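PDB 6HBS: aminopentol aminotransferase from Sphingopyxis macrogoltabida, which transfers the amino group of aminopentol (hydrolysed fumonisin B1) to pyruvate, using pyridoxal 5'-phosphate, in the degradation of fumonisin B1. Local coordinates for residues 6-11 and 35-40; 60-66 and 235-239; 178-182 and 215-220. All blocks are in the same frame, centred on the assembly; numbering follows the deposited sequence. Where two conformers were deposited one is given.

Interaction 1: 6-11 and 35-40; sequences RQKDLR and FPQFFR
Gln7 and Phe38 are joined through a carboxamide that takes both polar backbone atoms of one residue, much as a strand partner would. Phe38 N donates to Gln7 OE1 at 2.9 Å, on a lone pair in the carbonyl plane, and Gln7 NE2 returns a nearly straight bond (173°) to Phe38 O at 3.0 Å. The same OE1 also accepts Gln37 N at 3.0 Å, but this donor stands 62° out of the carbonyl plane. A bend at chi2 (67°) turns the amide from the helix toward these groups, and the bonds at both its ends fix its rotation. A weak hydrogen bond runs from Arg11 NH2 to Phe35 O at 3.0 Å, met at the guanidinium edge. Gln37 CB lies over one face of that group, 3.5 Å from Arg11 NH2, while a water accepts weakly from Arg11 NH1 and donates to Gln37 OE1. That oxygen also accepts from Thr28 N, and Gln37 NE2 donates to Glu26 O.

The apolar part is small: Leu10 CB approaches Phe38 CD2 at 4.0 Å. Arg6 NH1 lies 3.9 Å from Arg40 CD; the two positive charges have separate mates, Arg6 bonding Ala50 O and Glu93 of the second subunit, Arg40 pairing with Glu52.

The contact thus seats helix 5-17 on the start of strand 39-43, beside strand 46-49, with Ser92 and Glu93 of the second subunit packing against Phe38 and Leu10.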
loop_
_atom_site.group_PDB
_atom_site.type_symbol
_atom_site.label_atom_id
_atom_site.label_comp_id
_atom_site.label_asym_id
_atom_site.label_seq_id
_atom_site.Cartn_x
_atom_site.Cartn_y
_atom_site.Cartn_z
ATOM N N ARG A 6 -15.787 18.647 -19.468
ATOM C CA ARG A 6 -15.718 17.365 -18.766
ATOM C C ARG A 6 -15.015 17.588 -17.426
ATOM O O ARG A 6 -15.475 17.091 -16.418
ATOM C CB ARG A 6 -15.068 16.270 -19.618
ATOM C CG ARG A 6 -15.917 15.883 -20.825
ATOM C CD ARG A 6 -15.465 14.612 -21.536
ATOM N NE ARG A 6 -15.827 13.435 -20.751
ATOM C CZ ARG A 6 -14.975 12.546 -20.209
ATOM N NH1 ARG A 6 -13.673 12.549 -20.486
ATOM N NH2 ARG A 6 -15.464 11.617 -19.403
ATOM N N GLN A 7 -13.949 18.389 -17.414
ATOM C CA GLN A 7 -13.191 18.630 -16.173
ATOM C C GLN A 7 -14.089 19.295 -15.118
ATOM O O GLN A 7 -14.040 18.945 -13.924
ATOM C CB GLN A 7 -11.956 19.491 -16.451
ATOM C CG GLN A 7 -10.926 19.514 -15.336
ATOM C CD GLN A 7 -10.219 18.201 -15.072
ATOM O OE1 GLN A 7 -9.999 17.833 -13.909
ATOM N NE2 GLN A 7 -9.841 17.496 -16.137
ATOM N N LYS A 8 -14.886 20.267 -15.565
ATOM C CA LYS A 8 -15.725 21.012 -14.689
ATOM C C LYS A 8 -16.786 20.085 -14.065
ATOM O O LYS A 8 -17.092 20.236 -12.857
ATOM C CB LYS A 8 -16.382 22.174 -15.436
ATOM C CG LYS A 8 -17.366 22.952 -14.578
ATOM C CD LYS A 8 -18.119 24.038 -15.297
ATOM C CE LYS A 8 -18.871 24.931 -14.333
ATOM N NZ LYS A 8 -20.010 25.594 -15.005
ATOM N N ASP A 9 -17.393 19.225 -14.901
ATOM C CA ASP A 9 -18.417 18.237 -14.480
ATOM C C ASP A 9 -17.802 17.327 -13.399
ATOM O O ASP A 9 -18.430 17.079 -12.348
ATOM C CB ASP A 9 -18.925 17.389 -15.656
ATOM C CG ASP A 9 -19.938 16.302 -15.295
ATOM O OD1 ASP A 9 -20.990 16.650 -14.733
ATOM O OD2 ASP A 9 -19.620 15.095 -15.506
ATOM N N LEU A 10 -16.590 16.831 -13.692
ATOM C CA LEU A 10 -15.884 15.875 -12.862
ATOM C C LEU A 10 -15.521 16.528 -11.523
ATOM O O LEU A 10 -15.687 15.908 -10.499
ATOM C CB LEU A 10 -14.645 15.371 -13.605
ATOM C CG LEU A 10 -14.913 14.281 -14.639
ATOM C CD1 LEU A 10 -13.694 14.053 -15.514
ATOM C CD2 LEU A 10 -15.327 12.975 -13.960
ATOM N N ARG A 11 -15.151 17.811 -11.532
ATOM C CA ARG A 11 -14.804 18.510 -10.286
ATOM C C ARG A 11 -16.059 18.756 -9.427
ATOM O O ARG A 11 -15.985 18.629 -8.190
ATOM C CB ARG A 11 -14.075 19.822 -10.572
ATOM C CG ARG A 11 -12.611 19.670 -10.960
ATOM C CD ARG A 11 -12.072 21.087 -11.100
ATOM N NE ARG A 11 -10.678 21.144 -11.519
ATOM C CZ ARG A 11 -9.644 20.961 -10.703
ATOM N NH1 ARG A 11 -9.855 20.705 -9.421
ATOM N NH2 ARG A 11 -8.411 21.011 -11.185
ATOM N N PHE A 35 -4.664 23.990 -14.066
ATOM C CA PHE A 35 -4.150 22.621 -13.982
ATOM C C PHE A 35 -5.334 21.660 -13.911
ATOM O O PHE A 35 -6.201 21.809 -13.053
ATOM C CB PHE A 35 -3.179 22.452 -12.813
ATOM C CG PHE A 35 -1.773 22.885 -13.144
ATOM C CD1 PHE A 35 -1.409 24.223 -13.084
ATOM C CD2 PHE A 35 -0.837 21.965 -13.579
ATOM C CE1 PHE A 35 -0.119 24.622 -13.422
ATOM C CE2 PHE A 35 0.446 22.358 -13.937
ATOM C CZ PHE A 35 0.802 23.694 -13.855
ATOM N N PRO A 36 -5.428 20.682 -14.837
ATOM C CA PRO A 36 -6.441 19.627 -14.744
ATOM C C PRO A 36 -6.178 18.653 -13.576
ATOM O O PRO A 36 -5.029 18.289 -13.307
ATOM C CB PRO A 36 -6.305 18.896 -16.085
ATOM C CG PRO A 36 -4.862 19.094 -16.469
ATOM C CD PRO A 36 -4.525 20.487 -15.978
ATOM N N GLN A 37 -7.259 18.266 -12.897
ATOM C CA GLN A 37 -7.224 17.281 -11.792
ATOM C C GLN A 37 -7.342 15.841 -12.322
ATOM O O GLN A 37 -6.598 14.962 -11.875
ATOM C CB GLN A 37 -8.339 17.558 -10.787
ATOM C CG GLN A 37 -8.299 16.589 -9.602
ATOM C CD GLN A 37 -7.050 16.682 -8.766
ATOM O OE1 GLN A 37 -7.031 17.393 -7.752
ATOM N NE2 GLN A 37 -6.003 15.964 -9.157
ATOM N N PHE A 38 -8.253 15.609 -13.281
ATOM C CA PHE A 38 -8.643 14.300 -13.750
ATOM C C PHE A 38 -8.193 14.057 -15.193
ATOM O O PHE A 38 -8.397 14.908 -16.032
ATOM C CB PHE A 38 -10.160 14.163 -13.627
ATOM C CG PHE A 38 -10.617 14.153 -12.198
ATOM C CD1 PHE A 38 -10.352 13.050 -11.401
ATOM C CD2 PHE A 38 -11.218 15.263 -11.638
ATOM C CE1 PHE A 38 -10.744 13.031 -10.079
ATOM C CE2 PHE A 38 -11.599 15.257 -10.309
ATOM C CZ PHE A 38 -11.370 14.132 -9.535
ATOM N N PHE A 39 -7.664 12.865 -15.464
ATOM C CA PHE A 39 -7.107 12.480 -16.765
ATOM C C PHE A 39 -7.880 11.312 -17.392
ATOM O O PHE A 39 -8.692 10.653 -16.723
ATOM C CB PHE A 39 -5.627 12.157 -16.617
ATOM C CG PHE A 39 -4.844 13.354 -16.170
ATOM C CD1 PHE A 39 -4.811 13.722 -14.830
ATOM C CD2 PHE A 39 -4.191 14.155 -17.099
ATOM C CE1 PHE A 39 -4.114 14.857 -14.437
ATOM C CE2 PHE A 39 -3.505 15.293 -16.702
ATOM C CZ PHE A 39 -3.455 15.633 -15.374
ATOM N N ARG A 40 -7.671 11.099 -18.697
ATOM C CA ARG A 40 -8.386 10.038 -19.420
ATOM C C ARG A 40 -7.424 8.931 -19.852
ATOM O O ARG A 40 -7.771 7.734 -19.834
ATOM C CB ARG A 40 -9.203 10.603 -20.586
ATOM C CG ARG A 40 -10.321 9.656 -21.016
ATOM C CD ARG A 40 -11.121 10.113 -22.222
ATOM N NE ARG A 40 -10.361 9.874 -23.443
ATOM C CZ ARG A 40 -10.301 8.716 -24.095
ATOM N NH1 ARG A 40 -10.970 7.665 -23.640
ATOM N NH2 ARG A 40 -9.583 8.617 -25.201
HETATM O O HOH W 1 -9.074 18.854 -7.255
#

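Interaction 2: 60-66 and 235-239; sequences CAYGPNL and GFRVA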
loop_
_atom_site.group_PDB
_atom_site.type_symbol
_atom_site.label_atom_id
_atom_site.label_comp_id
_atom_site.label_asym_id
_atom_site.label_seq_id
_atom_site.Cartn_x
_atom_site.Cartn_y
_atom_site.Cartn_z
ATOM N N CYS A 60 6.024 12.576 -14.908
ATOM C CA CYS A 60 6.129 11.094 -15.030
ATOM C C CYS A 60 5.317 10.433 -13.892
ATOM O O CYS A 60 5.782 9.537 -13.190
ATOM C CB CYS A 60 7.556 10.587 -14.951
ATOM S SG CYS A 60 8.641 11.156 -16.282
ATOM N N ALA A 61 4.085 10.894 -13.734
ATOM C CA ALA A 61 3.137 10.327 -12.759
ATOM C C ALA A 61 3.680 10.480 -11.323
ATOM O O ALA A 61 3.326 9.703 -10.446
ATOM C CB ALA A 61 2.884 8.878 -13.135
ATOM N N TYR A 62 4.537 11.490 -11.103
ATOM C CA TYR A 62 5.237 11.808 -9.828
ATOM C C TYR A 62 6.262 10.738 -9.503
ATOM O O TYR A 62 6.528 10.472 -8.360
ATOM C CB TYR A 62 4.263 12.022 -8.660
ATOM C CG TYR A 62 3.619 13.378 -8.663
ATOM C CD1 TYR A 62 2.477 13.642 -9.400
ATOM C CD2 TYR A 62 4.154 14.407 -7.912
ATOM C CE1 TYR A 62 1.898 14.905 -9.405
ATOM C CE2 TYR A 62 3.577 15.664 -7.879
ATOM C CZ TYR A 62 2.443 15.910 -8.624
ATOM O OH TYR A 62 1.907 17.161 -8.582
ATOM N N GLY A 63 6.863 10.180 -10.561
ATOM C CA GLY A 63 7.987 9.292 -10.488
ATOM C C GLY A 63 7.791 7.971 -11.226
ATOM O O GLY A 63 8.705 7.506 -11.893
ATOM N N PRO A 64 6.664 7.240 -11.031
ATOM C CA PRO A 64 6.533 5.887 -11.571
ATOM C C PRO A 64 6.795 5.667 -13.071
ATOM O O PRO A 64 7.225 4.594 -13.428
ATOM C CB PRO A 64 5.076 5.541 -11.252
ATOM C CG PRO A 64 4.828 6.274 -9.932
ATOM C CD PRO A 64 5.572 7.584 -10.106
ATOM N N ASN A 65 6.546 6.664 -13.914
ATOM C CA ASN A 65 6.735 6.477 -15.350
ATOM C C ASN A 65 8.221 6.669 -15.698
ATOM O O ASN A 65 8.637 7.760 -16.086
ATOM C CB ASN A 65 5.835 7.387 -16.184
ATOM C CG ASN A 65 6.031 7.136 -17.670
ATOM O OD1 ASN A 65 6.292 5.987 -18.064
ATOM N ND2 ASN A 65 5.894 8.185 -18.472
ATOM N N LEU A 66 8.988 5.579 -15.614
ATOM C CA LEU A 66 10.429 5.592 -15.911
ATOM C C LEU A 66 10.651 5.371 -17.408
ATOM O O LEU A 66 11.553 5.967 -17.981
ATOM C CB LEU A 66 11.137 4.497 -15.112
ATOM C CG LEU A 66 12.663 4.418 -15.260
ATOM C CD1 LEU A 66 13.365 5.628 -14.626
ATOM C CD2 LEU A 66 13.195 3.151 -14.640
ATOM N N GLY A 235 15.533 6.482 -7.036
ATOM C CA GLY A 235 16.027 5.199 -7.436
ATOM C C GLY A 235 15.829 4.982 -8.942
ATOM O O GLY A 235 14.774 5.287 -9.491
ATOM N N PHE A 236 16.918 4.575 -9.597
ATOM C CA PHE A 236 17.026 4.224 -11.002
ATOM C C PHE A 236 16.978 5.435 -11.936
ATOM O O PHE A 236 17.051 5.245 -13.158
ATOM C CB PHE A 236 15.975 3.192 -11.419
ATOM C CG PHE A 236 16.176 1.902 -10.687
ATOM C CD1 PHE A 236 17.385 1.251 -10.762
ATOM C CD2 PHE A 236 15.151 1.329 -9.948
ATOM C CE1 PHE A 236 17.571 0.051 -10.106
ATOM C CE2 PHE A 236 15.345 0.116 -9.311
ATOM C CZ PHE A 236 16.545 -0.514 -9.387
ATOM N N ARG A 237 16.926 6.654 -11.402
ATOM C CA ARG A 237 17.162 7.833 -12.239
ATOM C C ARG A 237 18.544 8.459 -11.918
ATOM O O ARG A 237 18.998 9.352 -12.627
ATOM C CB ARG A 237 16.008 8.831 -12.117
ATOM C CG ARG A 237 14.799 8.531 -12.989
ATOM C CD ARG A 237 13.815 9.678 -12.912
ATOM N NE ARG A 237 12.625 9.441 -13.686
ATOM C CZ ARG A 237 11.540 8.813 -13.226
ATOM N NH1 ARG A 237 11.573 8.271 -12.014
ATOM N NH2 ARG A 237 10.444 8.737 -13.977
ATOM N N VAL A 238 19.226 7.981 -10.878
ATOM C CA VAL A 238 20.591 8.422 -10.558
ATOM C C VAL A 238 21.592 7.372 -11.065
ATOM O O VAL A 238 22.622 7.709 -11.626
ATOM C CB VAL A 238 20.753 8.716 -9.052
ATOM C CG1 VAL A 238 22.208 8.976 -8.675
ATOM C CG2 VAL A 238 19.878 9.874 -8.621
ATOM N N ALA A 239 21.286 6.093 -10.868
ATOM C CA ALA A 239 22.169 5.008 -11.188
ATOM C C ALA A 239 21.349 3.718 -11.319
ATOM O O ALA A 239 20.141 3.744 -11.025
ATOM C CB ALA A 239 23.220 4.887 -10.098
#
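Arg237 grips the carbonyl of Gly63 end-on, joining two irregular loops beside the cofactor site of this class-III aminotransferase; Asn65, two residues on, is the centre of an inverse gamma turn. Arg237 NH1 and NH2 each lie 3.0 Å from Gly63 O, with N-H...O angles of 145° and 144°, and the oxygen lies close to the guanidinium plane. NH1 uses a lone pair in the carbonyl plane, whereas NH2 is tilted from it. Asn65 O is also near Arg237 NH2, but a poor angle rules out a bond.

Leu66 CD1 sits over the centre of one guanidinium face and also touches Arg237 CG at 3.6 Å, the leucine and arginine chains lying alongside one another and running opposite ways. Cys60 CB comes to 3.6 Å from Arg237 NH2. The arginine spans the gap because its chain is extended from CG to NE (chi3 -178°), and NE has its own acceptor, Leu380 O. A leucine in place of Arg237 has no side-chain N-H to offer, and the buried Gly63 O would probably be left without its two arginine donors.

Farther out, Leu66 packs on Ile305 and Tyr310, and Phe236 on Leu302. Gly63 comes within about 4 Å (nearest atoms) of the side chain of Lys258, which lines the pyridoxal phosphate pocket and is probably the cofactor-binding lysine; this places the loop beside the active site. The 60-66 loop is held from within: Gly63 N, at 2.9 Å, and Asn65 N, at 3.1 Å, reach Cys60 O from opposite faces of its carbonyl plane.

Interaction 3: 178-182 and 215-220; sequences LSDAF and TARKCC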
loop_
_atom_site.group_PDB
_atom_site.type_symbol
_atom_site.label_atom_id
_atom_site.label_comp_id
_atom_site.label_asym_id
_atom_site.label_seq_id
_atom_site.Cartn_x
_atom_site.Cartn_y
_atom_site.Cartn_z
ATOM N N LEU A 178 24.720 16.446 11.679
ATOM C CA LEU A 178 24.469 15.017 11.832
ATOM C C LEU A 178 25.293 14.450 12.997
ATOM O O LEU A 178 24.763 13.705 13.813
ATOM C CB LEU A 178 24.808 14.312 10.520
ATOM C CG LEU A 178 24.530 12.809 10.535
ATOM C CD1 LEU A 178 23.128 12.497 11.046
ATOM C CD2 LEU A 178 24.780 12.218 9.164
ATOM N N SER A 179 26.599 14.769 13.042
ATOM C CA SER A 179 27.475 14.386 14.156
ATOM C C SER A 179 26.820 14.784 15.481
ATOM O O SER A 179 26.717 13.973 16.406
ATOM C CB SER A 179 28.853 15.011 14.052
ATOM O OG SER A 179 29.458 14.711 12.809
ATOM N N ASP A 180 26.382 16.045 15.570
ATOM C CA ASP A 180 25.782 16.522 16.771
ATOM C C ASP A 180 24.521 15.726 17.109
ATOM O O ASP A 180 24.273 15.469 18.282
ATOM C CB ASP A 180 25.428 18.002 16.710
ATOM C CG ASP A 180 26.653 18.910 16.751
ATOM O OD1 ASP A 180 27.725 18.451 17.165
ATOM O OD2 ASP A 180 26.516 20.068 16.365
ATOM N N ALA A 181 23.707 15.404 16.099
ATOM C CA ALA A 181 22.484 14.685 16.347
ATOM C C ALA A 181 22.782 13.334 16.996
ATOM O O ALA A 181 21.990 12.855 17.856
ATOM C CB ALA A 181 21.719 14.518 15.043
ATOM N N PHE A 182 23.874 12.691 16.568
ATOM C CA PHE A 182 24.292 11.411 17.150
ATOM C C PHE A 182 24.607 11.607 18.648
ATOM O O PHE A 182 24.327 10.712 19.486
ATOM C CB PHE A 182 25.502 10.819 16.429
ATOM C CG PHE A 182 25.159 9.861 15.319
ATOM C CD1 PHE A 182 24.949 10.325 14.035
ATOM C CD2 PHE A 182 25.015 8.503 15.574
ATOM C CE1 PHE A 182 24.596 9.438 13.021
ATOM C CE2 PHE A 182 24.679 7.621 14.564
ATOM C CZ PHE A 182 24.470 8.090 13.291
ATOM N N THR A 215 30.251 11.123 6.678
ATOM C CA THR A 215 29.964 11.236 8.073
ATOM C C THR A 215 28.762 10.342 8.459
ATOM O O THR A 215 28.769 9.717 9.502
ATOM C CB THR A 215 29.711 12.685 8.466
ATOM O OG1 THR A 215 30.874 13.427 8.099
ATOM C CG2 THR A 215 29.397 12.815 9.942
ATOM N N ALA A 216 27.729 10.272 7.614
ATOM C CA ALA A 216 26.606 9.397 7.922
ATOM C C ALA A 216 27.121 7.964 8.080
ATOM O O ALA A 216 26.771 7.258 9.048
ATOM C CB ALA A 216 25.537 9.525 6.847
ATOM N N ARG A 217 27.969 7.532 7.143
ATOM C CA ARG A 217 28.386 6.126 7.108
ATOM C C ARG A 217 29.297 5.840 8.311
ATOM O O ARG A 217 29.197 4.801 8.950
ATOM C CB ARG A 217 29.068 5.799 5.781
ATOM C CG ARG A 217 29.631 4.384 5.652
ATOM C CD ARG A 217 28.607 3.246 5.599
ATOM N NE ARG A 217 28.024 2.908 6.889
ATOM C CZ ARG A 217 27.033 2.028 7.097
ATOM N NH1 ARG A 217 26.308 1.569 6.085
ATOM N NH2 ARG A 217 26.769 1.608 8.327
ATOM N N LYS A 218 30.197 6.775 8.612
ATOM C CA LYS A 218 31.155 6.606 9.721
ATOM C C LYS A 218 30.466 6.632 11.093
ATOM O O LYS A 218 30.780 5.830 11.950
ATOM C CB LYS A 218 32.250 7.677 9.620
ATOM C CG LYS A 218 33.240 7.687 10.776
ATOM C CD LYS A 218 34.238 8.843 10.727
ATOM C CE LYS A 218 33.613 10.202 10.986
ATOM N NZ LYS A 218 33.057 10.301 12.358
ATOM N N CYS A 219 29.534 7.545 11.334
ATOM C CA CYS A 219 28.828 7.567 12.593
ATOM C C CYS A 219 27.998 6.289 12.765
ATOM O O CYS A 219 27.913 5.727 13.875
ATOM C CB CYS A 219 27.924 8.784 12.704
ATOM S SG CYS A 219 28.866 10.323 12.878
ATOM N N CYS A 220 27.381 5.828 11.675
ATOM C CA CYS A 220 26.622 4.596 11.742
ATOM C C CYS A 220 27.572 3.441 12.079
ATOM O O CYS A 220 27.303 2.674 12.991
ATOM C CB CYS A 220 25.841 4.354 10.449
ATOM S SG CYS A 220 24.326 5.337 10.378
#
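Cys219 N donates to Thr215 O at 2.9 Å, an ordinary helical bond that sets these two residues one turn apart, both side chains setting off toward helix 175-184. There Cys219 meets the ring of Phe182. No hydrogen bond crosses between the segments; the evidence is all van der Waals and aromatic.

Cys219 CB lies over one face of the Phe182 ring, 3.5 Å from its centroid and 16° off the normal, a CH-pi contact. Its sulfur, turned beside the backbone N, also hangs over that face, with Cys219 SG 4.5 Å from the centroid. Cys220 SG comes instead at the ring's edge, 4.0 Å from Phe182 CZ, so the ring has one sulfur above it and another near its plane.

Helices 175-184 and 210-223 run nearly parallel, their local axes 10.3 Å apart and crossing at -20°. They lie against the parallel strands of the central sheet: Phe182 and Cys220 both pack on Val192 of strand 189-194, and helix 210-223 is the crossover of the beta-alpha-beta unit that leads on to strand 226-230.

One turn earlier in the helix than Phe182, Leu178 CD2 reaches Ala216 CB at 3.6 Å; Leu178 CG is anti to the backbone N (chi1 -178°), which carries CD2 across to helix 210-223. At the margin, Ser179 OG approaches the methyl of Thr215 in one of two conformers, a doubtful contact; in that conformer the hydroxyl is bonded to Ala175 O, while Thr215 OG1 is bonded to Glu211 O.

How the interactions relate
From the N terminus, interaction 1 closes the first and shortest loop, 23 residues, fastening helix 5-17 to the entrance of strand 39-43 in the smaller sheet. After it, interaction 2 opens at 60-66 and does not close until 235-239, enclosing 168 residues; it joins the loop after strand 54-57 of the smaller sheet to the loop after strand 226-230 of the seven-stranded one. Interaction 3 is nested in that span, linking 178-182 with 215-220, two helices on the larger sheet; none of the three cross. Interactions 1 and 2 come within about 7 Å at their nearest atoms, and both touch the second subunit. Interaction 3 lies across the chain's centre from interaction 1, their centres about 47 Å apart.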